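Local coordinates for DUF5618 domain-containing protein (Dyadobacter fermentans, PDB 3MFN) that is of unknown function but folds as a largely helical DUF5618 domain and is found here as a two-chain assembly, at residues A[36-41]-A[144-149]; A[44-49]-A[137-142]; A[86-91]-A[95-100]. All blocks are in the same frame, centred on the assembly; numbering follows the deposited sequence. Where two conformers were deposited one is given.

Contact 1: A[36-41]-A[144-149]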
ATOM      1  N   ILE A  36      -3.826   0.144  25.639  1.00 28.75           N
ATOM      2  CA  ILE A  36      -2.732  -0.786  25.869  1.00 28.12           C
ATOM      3  C   ILE A  36      -2.911  -2.076  25.090  1.00 27.47           C
ATOM      4  O   ILE A  36      -1.972  -2.574  24.463  1.00 26.89           O
ATOM      5  CB  ILE A  36      -2.607  -1.057  27.341  1.00 28.36           C
ATOM      6  CG1 ILE A  36      -1.917   0.164  27.989  1.00 30.35           C
ATOM      7  CG2 ILE A  36      -1.833  -2.363  27.631  1.00 28.33           C
ATOM      8  CD1 ILE A  36      -2.728   1.478  27.983  1.00 31.51           C
ATOM      9  N   GLU A  37      -4.109  -2.624  25.142  1.00 26.45           N
ATOM     10  CA  GLU A  37      -4.413  -3.852  24.430  1.00 27.13           C
ATOM     11  C   GLU A  37      -4.227  -3.663  22.870  1.00 25.98           C
ATOM     12  O   GLU A  37      -3.630  -4.530  22.231  1.00 24.63           O
ATOM     13  CB  GLU A  37      -5.802  -4.355  24.844  1.00 27.73           C
ATOM     14  CG  GLU A  37      -6.396  -5.509  24.039  1.00 31.18           C
ATOM     15  CD  GLU A  37      -5.872  -6.901  24.460  1.00 34.35           C
ATOM     16  OE1 GLU A  37      -4.806  -6.990  25.094  1.00 36.34           O
ATOM     17  OE2 GLU A  37      -6.535  -7.907  24.121  1.00 35.51           O
ATOM     18  N   ALA A  38      -4.645  -2.510  22.325  1.00 24.09           N
ATOM     19  CA  ALA A  38      -4.405  -2.139  20.938  1.00 23.64           C
ATOM     20  C   ALA A  38      -2.935  -2.212  20.584  1.00 23.91           C
ATOM     21  O   ALA A  38      -2.566  -2.788  19.545  1.00 23.91           O
ATOM     22  CB  ALA A  38      -4.966  -0.751  20.635  1.00 23.24           C
ATOM     23  N   LYS A  39      -2.087  -1.687  21.462  1.00 22.51           N
ATOM     24  CA  LYS A  39      -0.652  -1.694  21.248  1.00 22.78           C
ATOM     25  C   LYS A  39      -0.096  -3.121  21.396  1.00 22.52           C
ATOM     26  O   LYS A  39       0.887  -3.420  20.740  1.00 21.50           O
ATOM     27  CB  LYS A  39       0.091  -0.774  22.214  1.00 23.19           C
ATOM     28  CG  LYS A  39      -0.270   0.667  22.048  1.00 25.19           C
ATOM     29  CD  LYS A  39       0.355   1.504  23.103  1.00 26.14           C
ATOM     30  CE  LYS A  39      -0.088   2.964  22.993  1.00 24.46           C
ATOM     31  NZ  LYS A  39       0.441   3.728  24.116  1.00 26.96           N
ATOM     32  N   ARG A  40      -0.721  -3.966  22.235  1.00 22.27           N
ATOM     33  CA  ARG A  40      -0.312  -5.350  22.303  0.60 23.29           C
ATOM     34  C   ARG A  40      -0.546  -6.048  20.957  1.00 21.63           C
ATOM     35  O   ARG A  40       0.282  -6.823  20.533  1.00 23.28           O
ATOM     36  CB  ARG A  40      -0.968  -6.075  23.474  0.60 23.47           C
ATOM     37  CG  ARG A  40      -0.512  -5.544  24.871  0.60 29.11           C
ATOM     38  CD  ARG A  40       1.015  -5.469  24.989  0.60 35.20           C
ATOM     39  NE  ARG A  40       1.648  -6.761  24.688  0.60 37.53           N
ATOM     40  CZ  ARG A  40       2.118  -7.616  25.595  0.60 38.10           C
ATOM     41  NH1 ARG A  40       2.635  -8.768  25.178  0.60 38.03           N
ATOM     42  NH2 ARG A  40       2.070  -7.333  26.903  0.60 38.07           N
ATOM     43  N   TYR A  41      -1.653  -5.741  20.280  1.00 21.51           N
ATOM     44  CA  TYR A  41      -1.947  -6.321  18.960  1.00 20.57           C
ATOM     45  C   TYR A  41      -0.885  -5.852  17.961  1.00 19.44           C
ATOM     46  O   TYR A  41      -0.356  -6.644  17.168  1.00 16.76           O
ATOM     47  CB  TYR A  41      -3.327  -5.908  18.436  1.00 20.02           C
ATOM     48  CG  TYR A  41      -4.541  -6.647  18.929  1.00 21.80           C
ATOM     49  CD1 TYR A  41      -5.309  -7.384  18.063  1.00 20.77           C
ATOM     50  CD2 TYR A  41      -4.983  -6.545  20.250  1.00 27.34           C
ATOM     51  CE1 TYR A  41      -6.446  -8.028  18.461  1.00 19.58           C
ATOM     52  CE2 TYR A  41      -6.190  -7.224  20.697  1.00 26.32           C
ATOM     53  CZ  TYR A  41      -6.895  -7.962  19.770  1.00 20.64           C
ATOM     54  OH  TYR A  41      -8.055  -8.626  20.047  1.00 19.57           O
ATOM     55  N   ILE A 144      -0.383   6.118  15.030  1.00 24.82           N
ATOM     56  CA  ILE A 144      -0.978   7.441  15.003  1.00 23.80           C
ATOM     57  C   ILE A 144      -2.429   7.402  15.406  1.00 23.34           C
ATOM     58  O   ILE A 144      -2.902   8.236  16.193  1.00 23.56           O
ATOM     59  CB  ILE A 144      -0.824   8.159  13.634  1.00 24.72           C
ATOM     60  CG1 ILE A 144       0.602   8.687  13.449  1.00 26.69           C
ATOM     61  CG2 ILE A 144      -1.766   9.361  13.555  1.00 22.95           C
ATOM     62  CD1 ILE A 144       0.892   9.198  11.971  1.00 29.44           C
ATOM     63  N   ILE A 145      -3.142   6.421  14.896  1.00 23.53           N
ATOM     64  CA  ILE A 145      -4.563   6.289  15.198  1.00 23.77           C
ATOM     65  C   ILE A 145      -4.759   5.872  16.650  1.00 23.16           C
ATOM     66  O   ILE A 145      -5.657   6.357  17.333  1.00 22.85           O
ATOM     67  CB  ILE A 145      -5.277   5.225  14.301  1.00 23.91           C
ATOM     68  CG1 ILE A 145      -5.252   5.631  12.827  1.00 24.19           C
ATOM     69  CG2 ILE A 145      -6.715   5.053  14.774  1.00 24.20           C
ATOM     70  CD1 ILE A 145      -5.944   7.003  12.552  1.00 21.37           C
ATOM     71  N   ILE A 146      -3.924   4.965  17.142  1.00 23.41           N
ATOM     72  CA  ILE A 146      -4.089   4.531  18.537  1.00 22.28           C
ATOM     73  C   ILE A 146      -3.786   5.697  19.480  1.00 22.69           C
ATOM     74  O   ILE A 146      -4.500   5.880  20.461  1.00 21.73           O
ATOM     75  CB  ILE A 146      -3.249   3.313  18.865  1.00 23.37           C
ATOM     76  CG1 ILE A 146      -3.766   2.124  18.053  1.00 22.24           C
ATOM     77  CG2 ILE A 146      -3.294   3.099  20.393  1.00 20.71           C
ATOM     78  CD1 ILE A 146      -2.890   0.893  17.948  1.00 24.39           C
ATOM     79  N   ASP A 147      -2.771   6.498  19.177  1.00 22.83           N
ATOM     80  CA  ASP A 147      -2.440   7.642  20.023  1.00 24.32           C
ATOM     81  C   ASP A 147      -3.541   8.680  19.962  1.00 24.05           C
ATOM     82  O   ASP A 147      -3.848   9.319  20.963  1.00 25.16           O
ATOM     83  CB  ASP A 147      -1.146   8.326  19.584  1.00 25.27           C
ATOM     84  CG  ASP A 147       0.092   7.481  19.808  1.00 29.61           C
ATOM     85  OD1 ASP A 147       0.064   6.394  20.475  1.00 35.57           O
ATOM     86  OD2 ASP A 147       1.138   7.928  19.286  1.00 36.39           O
ATOM     87  N   TRP A 148      -4.145   8.861  18.794  1.00 24.05           N
ATOM     88  CA  TRP A 148      -5.254   9.807  18.679  1.00 23.22           C
ATOM     89  C   TRP A 148      -6.395   9.413  19.641  1.00 22.70           C
ATOM     90  O   TRP A 148      -6.938  10.254  20.381  1.00 22.39           O
ATOM     91  CB  TRP A 148      -5.743   9.846  17.226  1.00 24.21           C
ATOM     92  CG  TRP A 148      -6.916  10.723  17.009  1.00 24.06           C
ATOM     93  CD1 TRP A 148      -6.901  12.069  16.778  1.00 27.57           C
ATOM     94  CD2 TRP A 148      -8.294  10.327  16.959  1.00 25.76           C
ATOM     95  NE1 TRP A 148      -8.189  12.530  16.571  1.00 24.87           N
ATOM     96  CE2 TRP A 148      -9.055  11.482  16.673  1.00 23.90           C
ATOM     97  CE3 TRP A 148      -8.960   9.095  17.072  1.00 27.29           C
ATOM     98  CZ2 TRP A 148     -10.447  11.459  16.571  1.00 24.50           C
ATOM     99  CZ3 TRP A 148     -10.360   9.074  16.961  1.00 25.05           C
ATOM    100  CH2 TRP A 148     -11.082  10.259  16.720  1.00 23.15           C
ATOM    101  N   VAL A 149      -6.749   8.138  19.647  1.00 21.68           N
ATOM    102  CA  VAL A 149      -7.734   7.590  20.593  1.00 21.63           C
ATOM    103  C   VAL A 149      -7.341   7.841  22.039  1.00 23.46           C
ATOM    104  O   VAL A 149      -8.105   8.460  22.791  1.00 22.76           O
ATOM    105  CB  VAL A 149      -7.968   6.079  20.361  1.00 21.96           C
ATOM    106  CG1 VAL A 149      -8.761   5.458  21.493  1.00 20.25           C
ATOM    107  CG2 VAL A 149      -8.693   5.855  18.988  1.00 18.06           C
TER

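Contact 2: A[44-49]-A[137-142]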
ATOM      1  N   ASN A  44       2.478  -7.425  18.786  1.00 17.62           N
ATOM      2  CA  ASN A  44       2.419  -8.841  18.412  0.60 18.18           C
ATOM      3  C   ASN A  44       2.616  -8.977  16.932  1.00 17.78           C
ATOM      4  O   ASN A  44       3.339  -9.833  16.492  1.00 18.06           O
ATOM      5  CB  ASN A  44       1.077  -9.504  18.784  0.60 18.24           C
ATOM      6  CG  ASN A  44       0.979  -9.904  20.242  0.60 19.38           C
ATOM      7  OD1 ASN A  44       0.002 -10.527  20.616  0.60 26.24           O
ATOM      8  ND2 ASN A  44       1.959  -9.577  21.053  0.60 16.42           N
ATOM      9  N   ALA A  45       1.922  -8.140  16.157  1.00 18.31           N
ATOM     10  CA  ALA A  45       2.049  -8.123  14.717  1.00 18.22           C
ATOM     11  C   ALA A  45       3.495  -7.899  14.251  1.00 19.17           C
ATOM     12  O   ALA A  45       3.979  -8.565  13.334  1.00 17.18           O
ATOM     13  CB  ALA A  45       1.110  -7.065  14.068  1.00 17.70           C
ATOM     14  N   LYS A  46       4.202  -6.966  14.872  1.00 18.87           N
ATOM     15  CA  LYS A  46       5.622  -6.749  14.509  1.00 17.87           C
ATOM     16  C   LYS A  46       6.454  -7.980  14.870  1.00 18.39           C
ATOM     17  O   LYS A  46       7.352  -8.384  14.112  1.00 16.96           O
ATOM     18  CB  LYS A  46       6.143  -5.522  15.240  1.00 18.64           C
ATOM     19  CG  LYS A  46       5.484  -4.224  14.764  1.00 20.36           C
ATOM     20  CD  LYS A  46       6.008  -3.029  15.581  1.00 25.83           C
ATOM     21  CE  LYS A  46       5.489  -1.690  14.970  1.00 25.24           C
ATOM     22  NZ  LYS A  46       5.733  -0.534  15.918  1.00 25.47           N
ATOM     23  N   ASP A  47       6.143  -8.620  16.003  1.00 18.58           N
ATOM     24  CA  ASP A  47       6.906  -9.801  16.402  1.00 19.21           C
ATOM     25  C   ASP A  47       6.699 -10.948  15.436  1.00 19.00           C
ATOM     26  O   ASP A  47       7.638 -11.703  15.150  1.00 19.11           O
ATOM     27  CB  ASP A  47       6.565 -10.277  17.806  1.00 19.96           C
ATOM     28  CG  ASP A  47       7.091  -9.344  18.902  1.00 23.12           C
ATOM     29  OD1 ASP A  47       8.024  -8.551  18.660  1.00 26.12           O
ATOM     30  OD2 ASP A  47       6.609  -9.487  20.042  1.00 24.50           O
ATOM     31  N   ILE A  48       5.468 -11.114  14.972  1.00 18.84           N
ATOM     32  CA  ILE A  48       5.178 -12.173  14.022  1.00 18.16           C
ATOM     33  C   ILE A  48       6.011 -11.940  12.746  1.00 18.01           C
ATOM     34  O   ILE A  48       6.580 -12.865  12.176  1.00 17.51           O
ATOM     35  CB  ILE A  48       3.610 -12.186  13.652  1.00 18.80           C
ATOM     36  CG1 ILE A  48       2.745 -12.666  14.829  1.00 18.97           C
ATOM     37  CG2 ILE A  48       3.349 -13.073  12.351  1.00 16.99           C
ATOM     38  CD1 ILE A  48       1.285 -12.322  14.609  1.00 20.27           C
ATOM     39  N   LEU A  49       6.059 -10.697  12.261  1.00 18.23           N
ATOM     40  CA  LEU A  49       6.855 -10.435  11.067  1.00 18.11           C
ATOM     41  C   LEU A  49       8.334 -10.736  11.326  1.00 17.50           C
ATOM     42  O   LEU A  49       8.996 -11.349  10.503  1.00 17.40           O
ATOM     43  CB  LEU A  49       6.634  -8.990  10.542  1.00 18.84           C
ATOM     44  CG  LEU A  49       5.260  -8.633   9.885  1.00 17.36           C
ATOM     45  CD1 LEU A  49       5.153  -7.140   9.589  1.00 20.49           C
ATOM     46  CD2 LEU A  49       5.035  -9.388   8.599  1.00 16.42           C
ATOM     47  N   LEU A 137       5.643   2.031   7.382  1.00 21.82           N
ATOM     48  CA  LEU A 137       4.779   3.206   7.332  1.00 20.09           C
ATOM     49  C   LEU A 137       3.356   2.850   7.751  1.00 20.61           C
ATOM     50  O   LEU A 137       2.664   3.607   8.435  1.00 22.26           O
ATOM     51  CB  LEU A 137       4.750   3.803   5.923  1.00 20.71           C
ATOM     52  CG  LEU A 137       6.049   4.266   5.268  1.00 21.82           C
ATOM     53  CD1 LEU A 137       5.765   4.833   3.831  1.00 19.57           C
ATOM     54  CD2 LEU A 137       6.815   5.308   6.082  1.00 23.29           C
ATOM     55  N   GLY A 138       2.880   1.708   7.317  1.00 20.44           N
ATOM     56  CA  GLY A 138       1.529   1.297   7.687  1.00 20.51           C
ATOM     57  C   GLY A 138       1.384   1.219   9.206  1.00 21.07           C
ATOM     58  O   GLY A 138       0.379   1.692   9.796  1.00 20.11           O
ATOM     59  N   PHE A 139       2.378   0.588   9.833  1.00 21.26           N
ATOM     60  CA  PHE A 139       2.443   0.514  11.291  1.00 21.77           C
ATOM     61  C   PHE A 139       2.588   1.855  11.977  1.00 23.01           C
ATOM     62  O   PHE A 139       1.978   2.037  13.016  1.00 24.84           O
ATOM     63  CB  PHE A 139       3.576  -0.412  11.732  1.00 23.00           C
ATOM     64  CG  PHE A 139       3.329  -1.858  11.457  1.00 22.82           C
ATOM     65  CD1 PHE A 139       2.096  -2.330  11.074  1.00 31.59           C
ATOM     66  CD2 PHE A 139       4.327  -2.765  11.625  1.00 30.01           C
ATOM     67  CE1 PHE A 139       1.876  -3.700  10.904  1.00 32.51           C
ATOM     68  CE2 PHE A 139       4.093  -4.141  11.456  1.00 32.06           C
ATOM     69  CZ  PHE A 139       2.873  -4.592  11.148  1.00 30.45           C
ATOM     70  N   GLN A 140       3.332   2.812  11.404  1.00 23.20           N
ATOM     71  CA  GLN A 140       3.374   4.177  11.950  0.70 24.07           C
ATOM     72  C   GLN A 140       1.993   4.816  11.906  1.00 22.43           C
ATOM     73  O   GLN A 140       1.611   5.475  12.831  1.00 21.15           O
ATOM     74  CB  GLN A 140       4.379   5.098  11.209  0.70 24.97           C
ATOM     75  CG  GLN A 140       5.894   4.776  11.473  0.70 28.60           C
ATOM     76  CD  GLN A 140       6.830   5.153  10.310  0.70 31.45           C
ATOM     77  OE1 GLN A 140       7.832   4.470  10.057  0.70 34.63           O
ATOM     78  NE2 GLN A 140       6.519   6.231   9.623  0.70 34.20           N
ATOM     79  N   ARG A 141       1.249   4.610  10.811  1.00 23.32           N
ATOM     80  CA  ARG A 141      -0.111   5.194  10.661  1.00 21.84           C
ATOM     81  C   ARG A 141      -1.050   4.621  11.735  1.00 21.80           C
ATOM     82  O   ARG A 141      -1.814   5.358  12.361  1.00 22.51           O
ATOM     83  CB  ARG A 141      -0.698   4.930   9.289  1.00 22.58           C
ATOM     84  CG  ARG A 141       0.140   5.434   8.142  1.00 23.72           C
ATOM     85  CD  ARG A 141       0.140   6.914   8.010  1.00 24.88           C
ATOM     86  NE  ARG A 141       0.974   7.263   6.867  1.00 26.38           N
ATOM     87  CZ  ARG A 141       2.256   7.614   6.951  1.00 28.16           C
ATOM     88  NH1 ARG A 141       2.891   7.621   8.122  1.00 28.72           N
ATOM     89  NH2 ARG A 141       2.923   7.918   5.857  1.00 25.79           N
ATOM     90  N   ALA A 142      -0.923   3.328  11.980  1.00 21.60           N
ATOM     91  CA  ALA A 142      -1.666   2.591  13.009  1.00 22.13           C
ATOM     92  C   ALA A 142      -1.365   3.151  14.402  1.00 22.93           C
ATOM     93  O   ALA A 142      -2.283   3.389  15.143  1.00 22.67           O
ATOM     94  CB  ALA A 142      -1.314   1.145  12.970  1.00 21.62           C
TER

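Contact 3: A[86-91]-A[95-100]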
ATOM      1  N   GLY A  86     -17.681   3.198  20.600  1.00 31.72           N
ATOM      2  CA  GLY A  86     -18.679   2.313  21.154  1.00 33.71           C
ATOM      3  C   GLY A  86     -19.335   1.466  20.080  1.00 35.21           C
ATOM      4  O   GLY A  86     -18.657   0.876  19.207  1.00 35.23           O
ATOM      5  N   LYS A  87     -20.660   1.429  20.122  1.00 36.43           N
ATOM      6  CA  LYS A  87     -21.361   0.351  19.445  1.00 37.08           C
ATOM      7  C   LYS A  87     -22.265   0.869  18.352  1.00 36.15           C
ATOM      8  O   LYS A  87     -22.744   1.996  18.417  1.00 37.32           O
ATOM      9  CB  LYS A  87     -22.118  -0.490  20.472  1.00 38.13           C
ATOM     10  CG  LYS A  87     -21.151  -1.236  21.439  1.00 40.61           C
ATOM     11  CD  LYS A  87     -21.505  -2.724  21.624  1.00 42.20           C
ATOM     12  CE  LYS A  87     -20.319  -3.539  22.214  1.00 43.35           C
ATOM     13  NZ  LYS A  87     -19.518  -4.342  21.242  1.00 40.23           N
ATOM     14  N   LYS A  88     -22.424   0.063  17.313  1.00 35.07           N
ATOM     15  CA  LYS A  88     -23.324   0.376  16.221  1.00 34.61           C
ATOM     16  C   LYS A  88     -24.625  -0.337  16.525  1.00 34.51           C
ATOM     17  O   LYS A  88     -24.624  -1.500  16.964  1.00 33.16           O
ATOM     18  CB  LYS A  88     -22.717  -0.057  14.896  1.00 34.29           C
ATOM     19  CG  LYS A  88     -23.661  -0.674  13.906  1.00 35.00           C
ATOM     20  CD  LYS A  88     -22.898  -1.155  12.663  1.00 36.05           C
ATOM     21  CE  LYS A  88     -23.230  -0.319  11.439  1.00 34.66           C
ATOM     22  NZ  LYS A  88     -24.418  -0.876  10.817  1.00 36.79           N
ATOM     23  N   THR A  89     -25.739   0.351  16.320  1.00 34.12           N
ATOM     24  CA  THR A  89     -26.985  -0.125  16.920  1.00 34.19           C
ATOM     25  C   THR A  89     -27.499  -1.387  16.227  1.00 33.84           C
ATOM     26  O   THR A  89     -28.004  -2.275  16.881  1.00 33.59           O
ATOM     27  CB  THR A  89     -28.026   1.002  16.978  1.00 35.07           C
ATOM     28  OG1 THR A  89     -28.297   1.437  15.648  1.00 36.70           O
ATOM     29  CG2 THR A  89     -27.457   2.194  17.788  1.00 34.53           C
ATOM     30  N   LYS A  90     -27.287  -1.505  14.925  1.00 33.61           N
ATOM     31  CA  LYS A  90     -27.752  -2.663  14.175  1.00 34.23           C
ATOM     32  C   LYS A  90     -26.666  -3.322  13.315  1.00 32.62           C
ATOM     33  O   LYS A  90     -25.928  -2.648  12.642  1.00 31.87           O
ATOM     34  CB  LYS A  90     -28.907  -2.189  13.284  1.00 35.77           C
ATOM     35  CG  LYS A  90     -29.237  -3.028  12.030  1.00 40.40           C
ATOM     36  CD  LYS A  90     -30.276  -2.267  11.098  1.00 44.76           C
ATOM     37  CE  LYS A  90     -30.221  -2.744   9.615  1.00 46.07           C
ATOM     38  NZ  LYS A  90     -31.273  -3.781   9.309  1.00 47.98           N
ATOM     39  N   GLY A  91     -26.630  -4.652  13.288  1.00 31.49           N
ATOM     40  CA  GLY A  91     -25.777  -5.375  12.356  1.00 30.59           C
ATOM     41  C   GLY A  91     -24.330  -5.365  12.825  1.00 30.01           C
ATOM     42  O   GLY A  91     -24.076  -5.259  14.008  1.00 28.85           O
ATOM     43  N   VAL A  95     -15.828  -1.141   7.371  1.00 28.79           N
ATOM     44  CA  VAL A  95     -14.933  -0.031   7.175  1.00 28.82           C
ATOM     45  C   VAL A  95     -15.697   1.268   7.097  1.00 27.81           C
ATOM     46  O   VAL A  95     -15.211   2.261   7.596  1.00 28.35           O
ATOM     47  CB  VAL A  95     -14.044  -0.183   5.931  1.00 28.49           C
ATOM     48  CG1 VAL A  95     -14.880  -0.094   4.630  1.00 30.39           C
ATOM     49  CG2 VAL A  95     -12.941   0.929   5.941  1.00 27.95           C
ATOM     50  N   ASP A  96     -16.879   1.261   6.494  1.00 27.32           N
ATOM     51  CA  ASP A  96     -17.671   2.496   6.361  1.00 28.89           C
ATOM     52  C   ASP A  96     -18.128   3.057   7.724  1.00 27.42           C
ATOM     53  O   ASP A  96     -18.188   4.252   7.896  1.00 27.11           O
ATOM     54  CB  ASP A  96     -18.872   2.282   5.404  1.00 30.27           C
ATOM     55  CG  ASP A  96     -18.397   1.961   3.985  1.00 35.19           C
ATOM     56  OD1 ASP A  96     -17.474   2.657   3.507  1.00 41.05           O
ATOM     57  OD2 ASP A  96     -18.894   0.993   3.380  1.00 41.95           O
ATOM     58  N   TRP A  97     -18.395   2.189   8.697  1.00 26.28           N
ATOM     59  CA  TRP A  97     -18.729   2.649  10.012  1.00 25.66           C
ATOM     60  C   TRP A  97     -17.558   3.412  10.632  1.00 24.77           C
ATOM     61  O   TRP A  97     -17.745   4.488  11.221  1.00 25.92           O
ATOM     62  CB  TRP A  97     -19.159   1.489  10.874  1.00 25.60           C
ATOM     63  CG  TRP A  97     -19.725   1.916  12.130  1.00 29.47           C
ATOM     64  CD1 TRP A  97     -21.022   2.382  12.348  1.00 28.95           C
ATOM     65  CD2 TRP A  97     -19.062   1.995  13.374  1.00 31.22           C
ATOM     66  NE1 TRP A  97     -21.179   2.720  13.638  1.00 30.13           N
ATOM     67  CE2 TRP A  97     -19.999   2.494  14.306  1.00 30.45           C
ATOM     68  CE3 TRP A  97     -17.756   1.709  13.801  1.00 30.56           C
ATOM     69  CZ2 TRP A  97     -19.696   2.669  15.651  1.00 30.42           C
ATOM     70  CZ3 TRP A  97     -17.448   1.916  15.129  1.00 32.00           C
ATOM     71  CH2 TRP A  97     -18.427   2.404  16.041  1.00 33.38           C
ATOM     72  N   TYR A  98     -16.340   2.928  10.478  1.00 23.40           N
ATOM     73  CA  TYR A  98     -15.185   3.638  11.078  1.00 23.43           C
ATOM     74  C   TYR A  98     -14.949   4.931  10.343  1.00 23.28           C
ATOM     75  O   TYR A  98     -14.713   5.972  10.971  1.00 22.26           O
ATOM     76  CB  TYR A  98     -13.906   2.774  11.090  1.00 23.68           C
ATOM     77  CG  TYR A  98     -14.113   1.532  11.923  1.00 22.41           C
ATOM     78  CD1 TYR A  98     -13.953   1.580  13.266  1.00 22.07           C
ATOM     79  CD2 TYR A  98     -14.514   0.354  11.366  1.00 22.47           C
ATOM     80  CE1 TYR A  98     -14.152   0.483  14.042  1.00 23.98           C
ATOM     81  CE2 TYR A  98     -14.729  -0.758  12.142  1.00 20.86           C
ATOM     82  CZ  TYR A  98     -14.526  -0.687  13.472  1.00 22.59           C
ATOM     83  OH  TYR A  98     -14.744  -1.767  14.322  1.00 24.68           O
ATOM     84  N   LYS A  99     -15.080   4.909   9.029  1.00 24.25           N
ATOM     85  CA  LYS A  99     -14.818   6.161   8.242  1.00 25.07           C
ATOM     86  C   LYS A  99     -15.823   7.290   8.541  1.00 25.88           C
ATOM     87  O   LYS A  99     -15.461   8.478   8.680  1.00 25.17           O
ATOM     88  CB  LYS A  99     -14.844   5.838   6.750  1.00 25.57           C
ATOM     89  CG  LYS A  99     -13.594   4.978   6.300  1.00 27.04           C
ATOM     90  CD  LYS A  99     -13.735   4.364   4.880  1.00 28.55           C
ATOM     91  CE  LYS A  99     -13.852   5.401   3.782  1.00 35.79           C
ATOM     92  NZ  LYS A  99     -14.312   4.870   2.441  1.00 36.41           N
ATOM     93  N   SER A 100     -17.095   6.942   8.607  1.00 27.05           N
ATOM     94  CA  SER A 100     -18.097   7.989   8.803  1.00 28.60           C
ATOM     95  C   SER A 100     -17.963   8.533  10.243  1.00 27.98           C
ATOM     96  O   SER A 100     -18.050   9.744  10.443  1.00 27.57           O
ATOM     97  CB  SER A 100     -19.495   7.482   8.425  1.00 29.12           C
ATOM     98  OG  SER A 100     -20.087   6.757   9.473  1.00 32.97           O
TER

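Contact 1: A[36-41]-A[144-149]
The apolar part of this contact is Ile146 reaching across to the methyl of Ala38. The two residues face each other squarely: their CA atoms, 7.1 Å apart, are the nearest pair between the segments, and both CB atoms point at the opposing helix. Ile146 holds CG1 beside its backbone N, at a chi1 of -66°, and the extended chi2 of 165° then carries CD1 forward until it lies 3.8 Å from Ala38 CB. CG1 also packs on that methyl, and CD1 comes near the carbonyl oxygen of Ala38. The other branch, CG2, sits anti to the backbone N and receives the flank of Lys39, whose CE stands 4.1 Å from Ile146 CG2. An alanine in place of Ile146 would probably leave the Ala38 methyl and the aliphatic end of Lys39 without their apolar partner and open a gap between the helices.

The polar part is electrostatic and loose. Lys39 runs out fully extended beyond CG, which brings its ammonium near the carboxylate of Asp147, with NZ 4.5 Å from OD1; that is too long for a salt bridge. OD1 also lies close to the carboxylate of Glu143, so the lysine charge probably eases a local crowding of negative charge.

Both segments are helical and run antiparallel, at 172°, with axes 10.4 Å apart, so helices 34-52 and 132-153 lie side by side in the bundle. Glu37, Ile145 and Val149 touch helix 63-85. No hydrogen bond crosses between the segments: the chemistry implies a join made by dispersion contact in the buried part, with only a long-range attraction between charges toward its outer margin.

Contact 2: A[44-49]-A[137-142]
The ring of Phe139 is approached obliquely by all three of its partners, Lys46, Ala45 and Leu49, so that it is wedged among them rather than stacked on any one. Lys46 brings its aliphatic chain alongside: CG lies 3.6 Å from Phe139 CE2, and CE comes within 3.7 Å of Phe139 CD2. The two side chains pass alongside, heading opposite ways, so that Lys46 CE also comes near Phe139 CB. At the far end of the ring Leu49 meets it from the opposing helix, its CD1 3.7 Å from Phe139 CE2 and nearly as close to CZ. The methyl of Ala45 is the slackest neighbour, with CB 4.2 Å from Phe139 CZ.

Phe139 is directed toward helix 34-52, its CG anti to the carbonyl carbon (chi1 -70°), which sends the ring across toward the other backbone. The axes are 12.1 Å apart, and Phe139 supplies just over half of the buried surface. The methylenes of Lys46 cover the outer margin, while Ala45 and Leu49 are buried deeper.

The two helices run antiparallel at 167°, and their shared groove is covered by helices 63-85 and 107-126. Ala45 and Phe139 both rest on Ala73 of helix 63-85, where Leu49 also touches Ala69; helix 107-126 adds Leu120 against Phe139 and Met124 against Leu49. Another side of helix 132-153 faces the second subunit: Arg141 makes salt bridges with Asp131 and Glu133 of that chain, and Leu137 packs on its counterpart there.

Contact 3: A[86-91]-A[95-100]
Gly86 breaks out of helix 63-85 with a positive phi (74°), and from there the backbone runs as an irregular loop past Trp97, with the CA atoms of Lys88 and Trp97 the nearest pair at 8.1 Å. The indole carries the whole contact. Lys88 lays its CB over one face, 3.3 Å above the ring plane and displaced toward the rim, so that CB is 3.4 Å from Trp97 NE1. Farther along the bent lysine chain, CE comes back to 3.6 Å from Trp97 CD1. At the six-membered end, Trp97 CH2 reaches to 3.5 Å from the carbonyl oxygen of Gly86, which approaches obliquely.

The loop joins helix 63-85 to the short helix 95-103, which folds back so that its tryptophan packs against the loop. Asp94 accepts a hydrogen bond from the backbone N of Trp97, and the indole also touches Phe85 at the end of the preceding helix.

Trp97 has CG anti to its backbone N, at a chi1 of -170°, which swings the indole out toward the loop. The ammonium of Lys88 leads away from it and donates to the carbonyl of Lys90, NZ to O 3.0 Å, nearly in line with the carbonyl bond (173° at the oxygen). The bends at chi3 and chi4 carry NZ past the rim of the indole and back to its own loop.

Overall arrangement
Contacts 1 and 2 are successive steps along one seam: both join helix 34-52 to helix 132-153, their centres are 11 Å apart, and their antiparallel segments adjoin in sequence. The axes stand farther apart at contact 2, consistent with a phenylalanine rather than an isoleucine spanning them. Contact 3 is local, at the surface, between helix 95-103 and the loop leading into it, and lies about 19 Å from contact 1 and 24 Å from contact 2, centre to centre. It and contact 2 fall on opposite sides of the chain's centre. Helix 63-85 connects all three, touching the seam and leading into the loop. No active site or ligand is known to relate them to.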